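Local coordinates for protein glycoside hydrolase family 81 (PDB 6FOP) that probably hydrolyses beta-1,3-glucans such as laminarin, as a family 81 glucanase of the Clostridium thermocellum cellulosome, at residues A262-Q267 with G286-I291; L127-P132 with D471-H476; R269-I274 with F296-R301; I203-D208 with Y279-L284. All coordinates share one frame; numbering follows the deposited sequence.

Overall arrangement
All four contacts are linked through interaction 1; of the pairs, 3 and 4 alone do not touch. Interaction 1 is the buried edge of a small antiparallel sheet, with backbone pairing and a methionine methyl over a tyrosine ring. It touches interaction 2 through Ala262, whose backbone meets both Gly130 and Tyr473; interaction 2 is wholly buried and carries a lysine-glutamate salt bridge, joining the eight-stranded sheet to a loop of the C-terminal family region. Interaction 4 reaches both of these sheets. Interactions 3 and 4 lie farther out and are partly buried; the former, whose Phe296 packs on interaction 1, relies on amide, water and ring contacts, the latter on tyrosines and a proline.

Interaction 1: residues A262-Q267 with G286-I291; sequences ALYPHQ and GIMKTI
Leu263 and Lys289 form an antiparallel hydrogen-bonded pair. Its stronger half runs from Leu263 N to Lys289 O at 2.8 Å, while the return bond from Lys289 N to Leu263 O is weak. Ala262 and Thr290 make the adjoining non-hydrogen-bonded pair. A CA-H...O contact adds to the backbone pairing, Met288 CA lying 3.1 Å from Leu263 O.

The aromatic contact belongs to Met288 and Tyr264, whose side chains run side by side in the same direction. Bent at chi3 (90°), the methionine places its CE over one ring face, 3.8 Å from the Tyr264 centroid and displaced toward the rim, while SD stands obliquely to the ring. The same methyl carbon packs against Ala262 CB. Beyond the ring, Tyr264 OH bonds to His56 and Lys129.

Apolar contact continues where the Leu263 and Ile291 side chains cross at about a right angle, CD1 of Leu263 lying 4.0 Å from CG1 of Ile291.

At the turn into helix 265-268, Gln267 OE1 accepts a 2.9 Å bond from Tyr264 N, the N-cap residue. The whole is an antiparallel edge-strand pairing with a Met-aromatic contact, at the point where strand 260-263 gives way to a short helix.

Interaction 2: residues L127-P132 with D471-H476; sequences LMKGSP and DPYEGH
Lys129 meets Tyr473 and Glu474 where a type II beta turn, Met128 to Ser131, faces a loop built on an Asx turn and a G1 beta bulge. The contact thus joins the end of strand 121-128 to the loop between strands 470-471 and 476-477. The lysine begins with CG anti to the backbone N (chi1 174°), then bends at chi3 and chi4. It passes the Tyr473 side chain in the opposite direction, with Lys129 CG 3.8 Å from Tyr473 CD1, and crosses Glu474 at about a right angle.

At its end Lys129 NZ forms a salt bridge with Glu474 OE2, 2.8 Å long, using the anti lone pair of that oxygen. The buried ammonium also bonds to Tyr264 OH and to the carbonyls of Tyr54 and Ala55. Glu474 OE1 takes a bond from His476 NE2, close to the imidazole plane, and a salt bridge from Arg285, so both carboxylate oxygens are engaged; the nearby Lys129 and Arg285 would be expected to favour a charged carboxylate.

The Tyr473 ring turns one face to Lys129 O, which lies over its centre. Gly130 CA comes obliquely to within 3.6 Å of Tyr473 CE1, and the close approach, with positive phi, suits glycine. Tyr473 OH bonds to Ala262 O.

Asp471 shapes the loop from within. Its OD1 accepts from Tyr473 N nearly along the C-O axis and from Glu474 N from above the carboxylate plane, while OD2 bonds to Trp478 and lies 3.6 Å from Lys129 CE.

Interaction 3: residues R269-I274 with F296-R301; sequences RNNPHI and FKTVYR
The irregular segment 269-274 runs alongside strand 296-301 without pairing to it, its nearest CA atoms, those of Asn271 and Thr298, being 6.6 Å apart. Asn271 spans the gap: its ND2 donates to Lys297 O at 3.0 Å, meeting a lone pair in the carbonyl plane at an N-H...O angle of 166°. CG anti to the backbone N (chi1 -173°) carries the amide toward the strand, and its other end, OD1, accepts from His273 N to close an Asx turn. ND2 also bonds to Gln267 O, so three bonds hold the amide, two at ND2 and one at OD1.

Lys297 CE lies over the centre of one face of the His273 ring, 3.5 Å from the centroid, a CH-pi contact; Pro272 CG lies on the opposite face. Val299 CG2 approaches His273 NE2 obliquely. One water joins the backbones, donating to His273 O and accepting from Lys297 N. Farther along, Ile274 CG2 packs against Phe296 CB, at 4.2 Å.

Strand 295-301 is an edge of its three-stranded sheet, and the amide and the water occupy two of its backbone groups, Lys297 O and Lys297 N. The loop is therefore tied to this edge by side-chain and solvent bonds instead of a continued beta pairing.

Interaction 4: residues I203-D208 with Y279-L284; sequences IAVLPD and YTYSTL
The Tyr281 ring meets Val205 O at its edge, near the ring plane, while Pro207 N and Leu206 C approach it obliquely; the Tyr279 ring is met obliquely by Pro207 CG and by Asp208 OD2, of a carboxylate held by Thr210 and Thr213. Tyr279 and Tyr281 lean on residues 205-207, so the contact joins an edge strand of a small three-stranded antiparallel sheet to a strand of the eight-stranded antiparallel sheet. The touching parts run 121° apart.

Pro207 touches both aromatic side chains, crossing each obliquely. Its CG comes 3.4 Å from Tyr279 CD1, a close apolar contact, and its CD lies 3.8 Å from Tyr281 OH. Pro207 CB also faces Thr280 O at 3.9 Å. Tyr279 has its CG anti to the carbonyl carbon (chi1 -50°), which sets the base of the ring beside the proline; Tyr217 of helix 211-220 meets that ring with planes at about 60°. Tyr279 also borders a bound methylpentanediol molecule, probably from the crystallisation liquor.

Val205 and Tyr281 reach toward each other tip to tip, with Val205 CG1 3.9 Å from Tyr281 CE1. Val205 also has a backbone bond to Pro132, in the turn before strand 133-139, and Tyr281 is tied to the small sheet by its bond to Met288. The polar link between the strands is short: Tyr281 OH donates to Val205 O at 2.6 Å, tilted 28° from the carbonyl plane, and the same hydroxyl also bonds to Tyr217 OH.

Interaction 1: residues A262-Q267 with G286-I291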
loop_
_atom_site.group_PDB
_atom_site.type_symbol
_atom_site.label_atom_id
_atom_site.label_comp_id
_atom_site.label_asym_id
_atom_site.label_seq_id
_atom_site.Cartn_x
_atom_site.Cartn_y
_atom_site.Cartn_z
ATOM N N ALA A 262 -8.583 16.532 4.363
ATOM C CA ALA A 262 -9.206 16.039 3.149
ATOM C C ALA A 262 -9.073 14.503 3.198
ATOM O O ALA A 262 -7.990 13.975 3.368
ATOM C CB ALA A 262 -8.523 16.607 1.906
ATOM N N LEU A 263 -10.190 13.832 2.921
ATOM C CA LEU A 263 -10.294 12.373 2.999
ATOM C C LEU A 263 -10.557 11.788 1.640
ATOM O O LEU A 263 -11.375 12.298 0.900
ATOM C CB LEU A 263 -11.452 11.972 3.927
ATOM C CG LEU A 263 -11.167 11.919 5.417
ATOM C CD1 LEU A 263 -10.735 13.266 5.996
ATOM C CD2 LEU A 263 -12.403 11.420 6.168
ATOM N N TYR A 264 -9.843 10.709 1.330
ATOM C CA TYR A 264 -10.101 9.950 0.122
ATOM C C TYR A 264 -11.383 9.116 0.258
ATOM O O TYR A 264 -11.814 8.803 1.393
ATOM C CB TYR A 264 -8.964 8.999 -0.108
ATOM C CG TYR A 264 -7.612 9.572 -0.462
ATOM C CD1 TYR A 264 -7.407 10.260 -1.653
ATOM C CD2 TYR A 264 -6.518 9.430 0.399
ATOM C CE1 TYR A 264 -6.140 10.703 -2.017
ATOM C CE2 TYR A 264 -5.248 9.833 0.024
ATOM C CZ TYR A 264 -5.058 10.489 -1.167
ATOM O OH TYR A 264 -3.767 10.838 -1.501
ATOM N N PRO A 265 -11.961 8.679 -0.870
ATOM C CA PRO A 265 -13.145 7.812 -0.786
ATOM C C PRO A 265 -13.009 6.575 0.103
ATOM O O PRO A 265 -13.960 6.241 0.820
ATOM C CB PRO A 265 -13.365 7.417 -2.243
ATOM C CG PRO A 265 -12.900 8.621 -2.997
ATOM C CD PRO A 265 -11.680 9.070 -2.252
ATOM N N HIS A 266 -11.863 5.894 0.080
ATOM C CA HIS A 266 -11.761 4.718 0.961
ATOM C C HIS A 266 -11.845 5.064 2.446
ATOM O O HIS A 266 -12.057 4.166 3.279
ATOM C CB HIS A 266 -10.505 3.890 0.666
ATOM C CG HIS A 266 -9.258 4.490 1.210
ATOM N ND1 HIS A 266 -8.599 5.505 0.557
ATOM C CD2 HIS A 266 -8.557 4.246 2.343
ATOM C CE1 HIS A 266 -7.566 5.880 1.278
ATOM N NE2 HIS A 266 -7.510 5.124 2.360
ATOM N N GLN A 267 -11.640 6.342 2.794
ATOM C CA GLN A 267 -11.765 6.820 4.170
ATOM C C GLN A 267 -13.167 7.330 4.471
ATOM O O GLN A 267 -13.695 7.069 5.548
ATOM C CB GLN A 267 -10.772 7.944 4.447
ATOM C CG GLN A 267 -9.318 7.484 4.362
ATOM C CD GLN A 267 -8.316 8.603 4.262
ATOM O OE1 GLN A 267 -8.587 9.613 3.643
ATOM N NE2 GLN A 267 -7.162 8.428 4.854
ATOM N N GLY A 286 -10.792 10.340 -7.057
ATOM C CA GLY A 286 -12.202 10.598 -6.810
ATOM C C GLY A 286 -12.405 11.876 -6.023
ATOM O O GLY A 286 -11.490 12.708 -5.865
ATOM N N ILE A 287 -13.597 12.015 -5.471
ATOM C CA ILE A 287 -13.918 13.176 -4.673
ATOM C C ILE A 287 -13.267 13.002 -3.303
ATOM O O ILE A 287 -13.435 11.957 -2.654
ATOM C CB ILE A 287 -15.438 13.311 -4.481
ATOM C CG1 ILE A 287 -16.127 13.546 -5.823
ATOM C CG2 ILE A 287 -15.794 14.382 -3.466
ATOM C CD1 ILE A 287 -15.729 14.786 -6.566
ATOM N N MET A 288 -12.509 14.015 -2.884
ATOM C CA MET A 288 -12.034 14.124 -1.508
ATOM C C MET A 288 -13.014 14.991 -0.753
ATOM O O MET A 288 -13.289 16.115 -1.170
ATOM C CB MET A 288 -10.610 14.690 -1.407
ATOM C CG MET A 288 -9.563 13.735 -1.940
ATOM S SD MET A 288 -7.865 14.307 -1.765
ATOM C CE MET A 288 -7.418 13.652 -0.147
ATOM N N LYS A 289 -13.554 14.464 0.330
ATOM C CA LYS A 289 -14.359 15.237 1.260
ATOM C C LYS A 289 -13.447 15.917 2.263
ATOM O O LYS A 289 -12.249 15.647 2.330
ATOM C CB LYS A 289 -15.420 14.362 1.949
ATOM C CG LYS A 289 -16.448 13.809 0.979
ATOM C CD LYS A 289 -17.587 13.117 1.745
ATOM C CE LYS A 289 -18.608 12.555 0.789
ATOM N NZ LYS A 289 -19.708 11.895 1.552
ATOM N N THR A 290 -14.021 16.839 3.023
ATOM C CA THR A 290 -13.269 17.532 4.049
ATOM C C THR A 290 -13.971 17.470 5.390
ATOM O O THR A 290 -15.202 17.404 5.478
ATOM C CB THR A 290 -12.998 18.996 3.672
ATOM O OG1 THR A 290 -14.224 19.710 3.466
ATOM C CG2 THR A 290 -12.084 19.106 2.475
ATOM N N ILE A 291 -13.164 17.554 6.454
ATOM C CA ILE A 291 -13.672 17.646 7.822
ATOM C C ILE A 291 -12.856 18.705 8.550
ATOM O O ILE A 291 -11.734 19.025 8.126
ATOM C CB ILE A 291 -13.583 16.313 8.602
ATOM C CG1 ILE A 291 -12.122 15.844 8.728
ATOM C CG2 ILE A 291 -14.450 15.269 7.887
ATOM C CD1 ILE A 291 -11.965 14.639 9.592
#

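Interaction 2: residues L127-P132 with D471-H476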
loop_
_atom_site.group_PDB
_atom_site.type_symbol
_atom_site.label_atom_id
_atom_site.label_comp_id
_atom_site.label_asym_id
_atom_site.label_seq_id
_atom_site.Cartn_x
_atom_site.Cartn_y
_atom_site.Cartn_z
ATOM N N LEU A 127 4.678 19.635 3.407
ATOM C CA LEU A 127 3.765 19.103 2.387
ATOM C C LEU A 127 2.997 17.949 3.035
ATOM O O LEU A 127 3.606 17.120 3.723
ATOM C CB LEU A 127 4.530 18.615 1.184
ATOM C CG LEU A 127 5.650 19.525 0.690
ATOM C CD1 LEU A 127 6.336 18.879 -0.507
ATOM C CD2 LEU A 127 5.180 20.946 0.389
ATOM N N MET A 128 1.674 17.942 2.863
ATOM C CA MET A 128 0.849 16.971 3.574
ATOM C C MET A 128 -0.188 16.330 2.671
ATOM O O MET A 128 -0.955 17.019 1.977
ATOM C CB MET A 128 0.185 17.637 4.767
ATOM C CG MET A 128 -0.814 16.770 5.510
ATOM S SD MET A 128 -1.242 17.631 7.008
ATOM C CE MET A 128 -2.703 16.774 7.490
ATOM N N LYS A 129 -0.210 15.003 2.717
ATOM C CA LYS A 129 -1.213 14.204 2.032
ATOM C C LYS A 129 -2.480 14.327 2.868
ATOM O O LYS A 129 -2.446 14.099 4.082
ATOM C CB LYS A 129 -0.760 12.767 1.946
ATOM C CG LYS A 129 -1.790 11.804 1.381
ATOM C CD LYS A 129 -1.174 10.466 0.977
ATOM C CE LYS A 129 -0.234 10.562 -0.194
ATOM N NZ LYS A 129 -0.862 11.050 -1.465
ATOM N N GLY A 130 -3.589 14.677 2.242
ATOM C CA GLY A 130 -4.813 14.914 2.965
ATOM C C GLY A 130 -4.951 16.310 3.564
ATOM O O GLY A 130 -5.800 16.515 4.441
ATOM N N SER A 131 -4.185 17.284 3.073
ATOM C CA SER A 131 -4.366 18.670 3.504
ATOM C C SER A 131 -4.567 19.541 2.279
ATOM O O SER A 131 -3.818 19.433 1.328
ATOM C CB SER A 131 -3.160 19.206 4.258
ATOM O OG SER A 131 -3.397 20.531 4.691
ATOM N N PRO A 132 -5.465 20.528 2.373
ATOM C CA PRO A 132 -5.514 21.557 1.311
ATOM C C PRO A 132 -4.464 22.656 1.506
ATOM O O PRO A 132 -4.383 23.552 0.672
ATOM C CB PRO A 132 -6.928 22.128 1.484
ATOM C CG PRO A 132 -7.171 22.027 2.921
ATOM C CD PRO A 132 -6.548 20.722 3.355
ATOM N N ASP A 471 1.384 2.925 2.493
ATOM C CA ASP A 471 1.082 4.373 2.658
ATOM C C ASP A 471 -0.202 4.427 3.505
ATOM O O ASP A 471 -1.287 4.075 3.031
ATOM C CB ASP A 471 0.857 4.987 1.294
ATOM C CG ASP A 471 0.531 6.480 1.330
ATOM O OD1 ASP A 471 -0.129 6.912 2.303
ATOM O OD2 ASP A 471 0.855 7.150 0.312
ATOM N N PRO A 472 -0.085 4.846 4.765
ATOM C CA PRO A 472 -1.265 4.814 5.640
ATOM C C PRO A 472 -2.450 5.656 5.186
ATOM O O PRO A 472 -3.598 5.376 5.563
ATOM C CB PRO A 472 -0.732 5.294 6.992
ATOM C CG PRO A 472 0.733 5.148 6.912
ATOM C CD PRO A 472 1.126 5.281 5.491
ATOM N N TYR A 473 -2.174 6.718 4.434
ATOM C CA TYR A 473 -3.228 7.651 4.065
ATOM C C TYR A 473 -3.886 7.288 2.733
ATOM O O TYR A 473 -5.110 7.343 2.610
ATOM C CB TYR A 473 -2.792 9.132 4.145
ATOM C CG TYR A 473 -3.906 10.076 4.528
ATOM C CD1 TYR A 473 -4.699 10.680 3.550
ATOM C CD2 TYR A 473 -4.119 10.407 5.851
ATOM C CE1 TYR A 473 -5.705 11.544 3.900
ATOM C CE2 TYR A 473 -5.136 11.287 6.201
ATOM C CZ TYR A 473 -5.902 11.892 5.216
ATOM O OH TYR A 473 -6.920 12.772 5.563
ATOM N N GLU A 474 -3.084 6.919 1.743
ATOM C CA GLU A 474 -3.685 6.383 0.518
ATOM C C GLU A 474 -4.306 5.006 0.759
ATOM O O GLU A 474 -5.113 4.569 -0.056
ATOM C CB GLU A 474 -2.692 6.310 -0.644
ATOM C CG GLU A 474 -2.291 7.673 -1.175
ATOM C CD GLU A 474 -2.060 7.764 -2.661
ATOM O OE1 GLU A 474 -2.463 6.858 -3.464
ATOM O OE2 GLU A 474 -1.508 8.823 -3.066
ATOM N N GLY A 475 -3.886 4.323 1.826
ATOM C CA GLY A 475 -4.420 3.011 2.164
ATOM C C GLY A 475 -3.934 1.857 1.329
ATOM O O GLY A 475 -4.576 0.808 1.323
ATOM N N HIS A 476 -2.828 2.037 0.612
ATOM C CA HIS A 476 -2.274 0.975 -0.189
ATOM C C HIS A 476 -0.765 1.099 -0.196
ATOM O O HIS A 476 -0.219 2.111 0.295
ATOM C CB HIS A 476 -2.822 0.996 -1.628
ATOM C CG HIS A 476 -2.405 2.207 -2.392
ATOM N ND1 HIS A 476 -1.171 2.309 -3.007
ATOM C CD2 HIS A 476 -3.013 3.407 -2.548
ATOM C CE1 HIS A 476 -1.039 3.534 -3.496
ATOM N NE2 HIS A 476 -2.153 4.200 -3.260
#

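Interaction 3: residues R269-I274 with F296-R301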
loop_
_atom_site.group_PDB
_atom_site.type_symbol
_atom_site.label_atom_id
_atom_site.label_comp_id
_atom_site.label_asym_id
_atom_site.label_seq_id
_atom_site.Cartn_x
_atom_site.Cartn_y
_atom_site.Cartn_z
ATOM N N ARG A 269 -16.095 6.860 2.665
ATOM C CA ARG A 269 -17.269 6.084 2.227
ATOM C C ARG A 269 -17.843 5.268 3.388
ATOM O O ARG A 269 -17.125 4.509 4.045
ATOM C CB ARG A 269 -16.932 5.181 1.064
ATOM C CG ARG A 269 -18.177 4.598 0.389
ATOM C CD ARG A 269 -17.817 3.463 -0.537
ATOM N NE ARG A 269 -16.849 3.856 -1.544
ATOM C CZ ARG A 269 -17.130 4.609 -2.615
ATOM N NH1 ARG A 269 -18.349 5.124 -2.800
ATOM N NH2 ARG A 269 -16.172 4.880 -3.469
ATOM N N ASN A 270 -19.140 5.456 3.631
ATOM C CA ASN A 270 -19.878 4.731 4.667
ATOM C C ASN A 270 -19.296 4.901 6.048
ATOM O O ASN A 270 -19.465 4.046 6.912
ATOM C CB ASN A 270 -20.010 3.253 4.280
ATOM C CG ASN A 270 -20.849 3.048 3.027
ATOM O OD1 ASN A 270 -20.511 2.245 2.153
ATOM N ND2 ASN A 270 -21.942 3.775 2.933
ATOM N N ASN A 271 -18.645 6.045 6.263
ATOM C CA ASN A 271 -18.000 6.338 7.523
ATOM C C ASN A 271 -18.956 7.119 8.424
ATOM O O ASN A 271 -19.183 8.301 8.193
ATOM C CB ASN A 271 -16.711 7.121 7.283
ATOM C CG ASN A 271 -15.892 7.309 8.551
ATOM O OD1 ASN A 271 -16.408 7.253 9.664
ATOM N ND2 ASN A 271 -14.587 7.517 8.366
ATOM N N PRO A 272 -19.478 6.481 9.478
ATOM C CA PRO A 272 -20.434 7.153 10.360
ATOM C C PRO A 272 -19.789 8.031 11.454
ATOM O O PRO A 272 -20.504 8.579 12.296
ATOM C CB PRO A 272 -21.186 5.973 10.973
ATOM C CG PRO A 272 -20.125 4.964 11.157
ATOM C CD PRO A 272 -19.249 5.086 9.924
ATOM N N HIS A 273 -18.460 8.116 11.433
ATOM C CA HIS A 273 -17.680 8.790 12.482
ATOM C C HIS A 273 -17.213 10.185 12.095
ATOM O O HIS A 273 -16.427 10.769 12.809
ATOM C CB HIS A 273 -16.488 7.927 12.879
ATOM C CG HIS A 273 -16.867 6.529 13.241
ATOM N ND1 HIS A 273 -17.554 6.247 14.400
ATOM C CD2 HIS A 273 -16.739 5.352 12.576
ATOM C CE1 HIS A 273 -17.779 4.946 14.468
ATOM N NE2 HIS A 273 -17.301 4.382 13.371
ATOM N N ILE A 274 -17.688 10.693 10.974
ATOM C CA ILE A 274 -17.324 12.017 10.501
ATOM C C ILE A 274 -18.577 12.818 10.123
ATOM O O ILE A 274 -19.611 12.247 9.766
ATOM C CB ILE A 274 -16.360 11.934 9.293
ATOM C CG1 ILE A 274 -16.984 11.182 8.106
ATOM C CG2 ILE A 274 -15.035 11.335 9.695
ATOM C CD1 ILE A 274 -16.131 11.158 6.867
ATOM N N PHE A 296 -9.430 11.928 12.988
ATOM C CA PHE A 296 -10.614 11.168 12.615
ATOM C C PHE A 296 -10.274 9.691 12.642
ATOM O O PHE A 296 -9.110 9.310 12.713
ATOM C CB PHE A 296 -11.159 11.589 11.238
ATOM C CG PHE A 296 -10.289 11.209 10.076
ATOM C CD1 PHE A 296 -9.245 12.016 9.672
ATOM C CD2 PHE A 296 -10.549 10.043 9.336
ATOM C CE1 PHE A 296 -8.453 11.701 8.595
ATOM C CE2 PHE A 296 -9.773 9.736 8.243
ATOM C CZ PHE A 296 -8.703 10.548 7.890
ATOM N N LYS A 297 -11.314 8.876 12.537
ATOM C CA LYS A 297 -11.123 7.438 12.434
ATOM C C LYS A 297 -11.855 6.844 11.260
ATOM O O LYS A 297 -12.836 7.402 10.774
ATOM C CB LYS A 297 -11.483 6.716 13.721
ATOM C CG LYS A 297 -12.928 6.648 14.089
ATOM C CD LYS A 297 -13.053 5.899 15.418
ATOM C CE LYS A 297 -14.489 5.627 15.785
ATOM N NZ LYS A 297 -14.558 4.919 17.096
ATOM N N THR A 298 -11.353 5.686 10.831
ATOM C CA THR A 298 -12.084 4.806 9.919
ATOM C C THR A 298 -12.262 3.493 10.664
ATOM O O THR A 298 -11.396 3.095 11.480
ATOM C CB THR A 298 -11.318 4.559 8.606
ATOM O OG1 THR A 298 -10.052 3.946 8.889
ATOM C CG2 THR A 298 -11.117 5.834 7.829
ATOM N N VAL A 299 -13.348 2.793 10.340
ATOM C CA VAL A 299 -13.606 1.459 10.919
ATOM C C VAL A 299 -14.069 0.566 9.772
ATOM O O VAL A 299 -15.052 0.864 9.100
ATOM C CB VAL A 299 -14.671 1.478 12.040
ATOM C CG1 VAL A 299 -14.815 0.078 12.629
ATOM C CG2 VAL A 299 -14.257 2.449 13.154
ATOM N N TYR A 300 -13.323 -0.516 9.549
ATOM C CA TYR A 300 -13.669 -1.499 8.542
ATOM C C TYR A 300 -14.031 -2.812 9.199
ATOM O O TYR A 300 -13.480 -3.173 10.207
ATOM C CB TYR A 300 -12.472 -1.712 7.625
ATOM C CG TYR A 300 -11.933 -0.456 6.949
ATOM C CD1 TYR A 300 -12.766 0.437 6.291
ATOM C CD2 TYR A 300 -10.568 -0.221 6.892
ATOM C CE1 TYR A 300 -12.250 1.582 5.662
ATOM C CE2 TYR A 300 -10.046 0.897 6.269
ATOM C CZ TYR A 300 -10.885 1.783 5.636
ATOM O OH TYR A 300 -10.334 2.885 5.028
ATOM N N ARG A 301 -14.890 -3.573 8.552
ATOM C CA ARG A 301 -15.141 -4.956 8.959
ATOM C C ARG A 301 -14.076 -5.859 8.320
ATOM O O ARG A 301 -13.825 -5.817 7.116
ATOM C CB ARG A 301 -16.540 -5.385 8.552
ATOM C CG ARG A 301 -17.619 -4.676 9.332
ATOM C CD ARG A 301 -18.967 -5.380 9.255
ATOM N NE ARG A 301 -20.060 -4.504 9.670
ATOM C CZ ARG A 301 -20.369 -4.214 10.932
ATOM N NH1 ARG A 301 -19.668 -4.722 11.947
ATOM N NH2 ARG A 301 -21.391 -3.394 11.186
HETATM O O HOH W 1 -13.753 10.366 13.399
#

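Interaction 4: residues I203-D208 with Y279-L284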
loop_
_atom_site.group_PDB
_atom_site.type_symbol
_atom_site.label_atom_id
_atom_site.label_comp_id
_atom_site.label_asym_id
_atom_site.label_seq_id
_atom_site.Cartn_x
_atom_site.Cartn_y
_atom_site.Cartn_z
ATOM N N ILE A 203 -0.276 28.526 2.301
ATOM C CA ILE A 203 -1.178 28.638 1.148
ATOM C C ILE A 203 -2.228 27.547 1.309
ATOM O O ILE A 203 -1.983 26.550 2.032
ATOM C CB ILE A 203 -0.444 28.523 -0.195
ATOM C CG1 ILE A 203 0.101 27.112 -0.458
ATOM C CG2 ILE A 203 0.685 29.544 -0.261
ATOM C CD1 ILE A 203 -0.875 26.121 -1.077
ATOM N N ALA A 204 -3.378 27.724 0.673
ATOM C CA ALA A 204 -4.371 26.639 0.546
ATOM C C ALA A 204 -4.956 26.666 -0.808
ATOM O O ALA A 204 -5.187 27.733 -1.378
ATOM C CB ALA A 204 -5.496 26.737 1.561
ATOM N N VAL A 205 -5.257 25.489 -1.330
ATOM C CA VAL A 205 -6.140 25.380 -2.481
ATOM C C VAL A 205 -7.592 25.430 -1.981
ATOM O O VAL A 205 -7.960 24.735 -1.031
ATOM C CB VAL A 205 -5.871 24.138 -3.348
ATOM C CG1 VAL A 205 -6.001 22.818 -2.577
ATOM C CG2 VAL A 205 -6.789 24.132 -4.568
ATOM N N LEU A 206 -8.368 26.336 -2.568
ATOM C CA LEU A 206 -9.728 26.621 -2.128
ATOM C C LEU A 206 -10.713 25.976 -3.071
ATOM O O LEU A 206 -10.437 25.850 -4.250
ATOM C CB LEU A 206 -9.951 28.137 -2.131
ATOM C CG LEU A 206 -8.967 28.929 -1.281
ATOM C CD1 LEU A 206 -9.141 30.427 -1.528
ATOM C CD2 LEU A 206 -9.109 28.611 0.192
ATOM N N PRO A 207 -11.902 25.635 -2.562
ATOM C CA PRO A 207 -12.913 25.007 -3.392
ATOM C C PRO A 207 -13.747 26.011 -4.193
ATOM O O PRO A 207 -14.531 25.595 -5.050
ATOM C CB PRO A 207 -13.802 24.275 -2.372
ATOM C CG PRO A 207 -13.630 25.059 -1.115
ATOM C CD PRO A 207 -12.222 25.573 -1.127
ATOM N N ASP A 208 -13.602 27.305 -3.917
ATOM C CA ASP A 208 -14.384 28.332 -4.618
ATOM C C ASP A 208 -13.695 29.675 -4.399
ATOM O O ASP A 208 -12.710 29.738 -3.677
ATOM C CB ASP A 208 -15.860 28.336 -4.132
ATOM C CG ASP A 208 -16.006 28.684 -2.673
ATOM O OD1 ASP A 208 -15.652 29.817 -2.314
ATOM O OD2 ASP A 208 -16.451 27.814 -1.869
ATOM N N TYR A 279 -17.159 21.442 1.693
ATOM C CA TYR A 279 -16.128 21.564 0.685
ATOM C C TYR A 279 -15.630 20.218 0.196
ATOM O O TYR A 279 -15.377 19.303 1.004
ATOM C CB TYR A 279 -14.952 22.332 1.267
ATOM C CG TYR A 279 -15.316 23.621 1.935
ATOM C CD1 TYR A 279 -16.065 24.599 1.263
ATOM C CD2 TYR A 279 -14.913 23.871 3.239
ATOM C CE1 TYR A 279 -16.379 25.793 1.878
ATOM C CE2 TYR A 279 -15.237 25.055 3.858
ATOM C CZ TYR A 279 -15.969 26.009 3.175
ATOM O OH TYR A 279 -16.272 27.209 3.769
ATOM N N THR A 280 -15.469 20.102 -1.119
ATOM C CA THR A 280 -14.889 18.903 -1.725
ATOM C C THR A 280 -13.834 19.301 -2.737
ATOM O O THR A 280 -13.821 20.466 -3.217
ATOM C CB THR A 280 -15.945 18.044 -2.431
ATOM O OG1 THR A 280 -16.568 18.790 -3.479
ATOM C CG2 THR A 280 -17.007 17.562 -1.461
ATOM N N TYR A 281 -12.976 18.346 -3.081
ATOM C CA TYR A 281 -12.018 18.484 -4.177
ATOM C C TYR A 281 -12.179 17.329 -5.142
ATOM O O TYR A 281 -12.300 16.166 -4.704
ATOM C CB TYR A 281 -10.581 18.523 -3.670
ATOM C CG TYR A 281 -10.304 19.688 -2.738
ATOM C CD1 TYR A 281 -10.042 20.949 -3.250
ATOM C CD2 TYR A 281 -10.385 19.541 -1.368
ATOM C CE1 TYR A 281 -9.810 22.023 -2.404
ATOM C CE2 TYR A 281 -10.153 20.618 -0.519
ATOM C CZ TYR A 281 -9.906 21.866 -1.058
ATOM O OH TYR A 281 -9.660 22.912 -0.200
ATOM N N SER A 282 -12.163 17.625 -6.431
ATOM C CA SER A 282 -12.151 16.593 -7.440
ATOM C C SER A 282 -10.714 16.247 -7.757
ATOM O O SER A 282 -9.942 17.081 -8.215
ATOM C CB SER A 282 -12.862 17.089 -8.688
ATOM O OG SER A 282 -12.821 16.099 -9.695
ATOM N N THR A 283 -10.338 15.004 -7.455
ATOM C CA THR A 283 -8.969 14.536 -7.583
ATOM C C THR A 283 -8.899 13.260 -8.398
ATOM O O THR A 283 -9.904 12.645 -8.747
ATOM C CB THR A 283 -8.338 14.246 -6.196
ATOM O OG1 THR A 283 -8.762 12.954 -5.709
ATOM C CG2 THR A 283 -8.656 15.337 -5.177
ATOM N N LEU A 284 -7.672 12.862 -8.700
ATOM C CA LEU A 284 -7.441 11.632 -9.435
ATOM C C LEU A 284 -8.018 10.419 -8.707
ATOM O O LEU A 284 -8.426 9.446 -9.376
ATOM C CB LEU A 284 -5.942 11.438 -9.625
ATOM C CG LEU A 284 -5.525 10.272 -10.498
ATOM C CD1 LEU A 284 -5.946 10.493 -11.945
ATOM C CD2 LEU A 284 -4.038 10.080 -10.408
#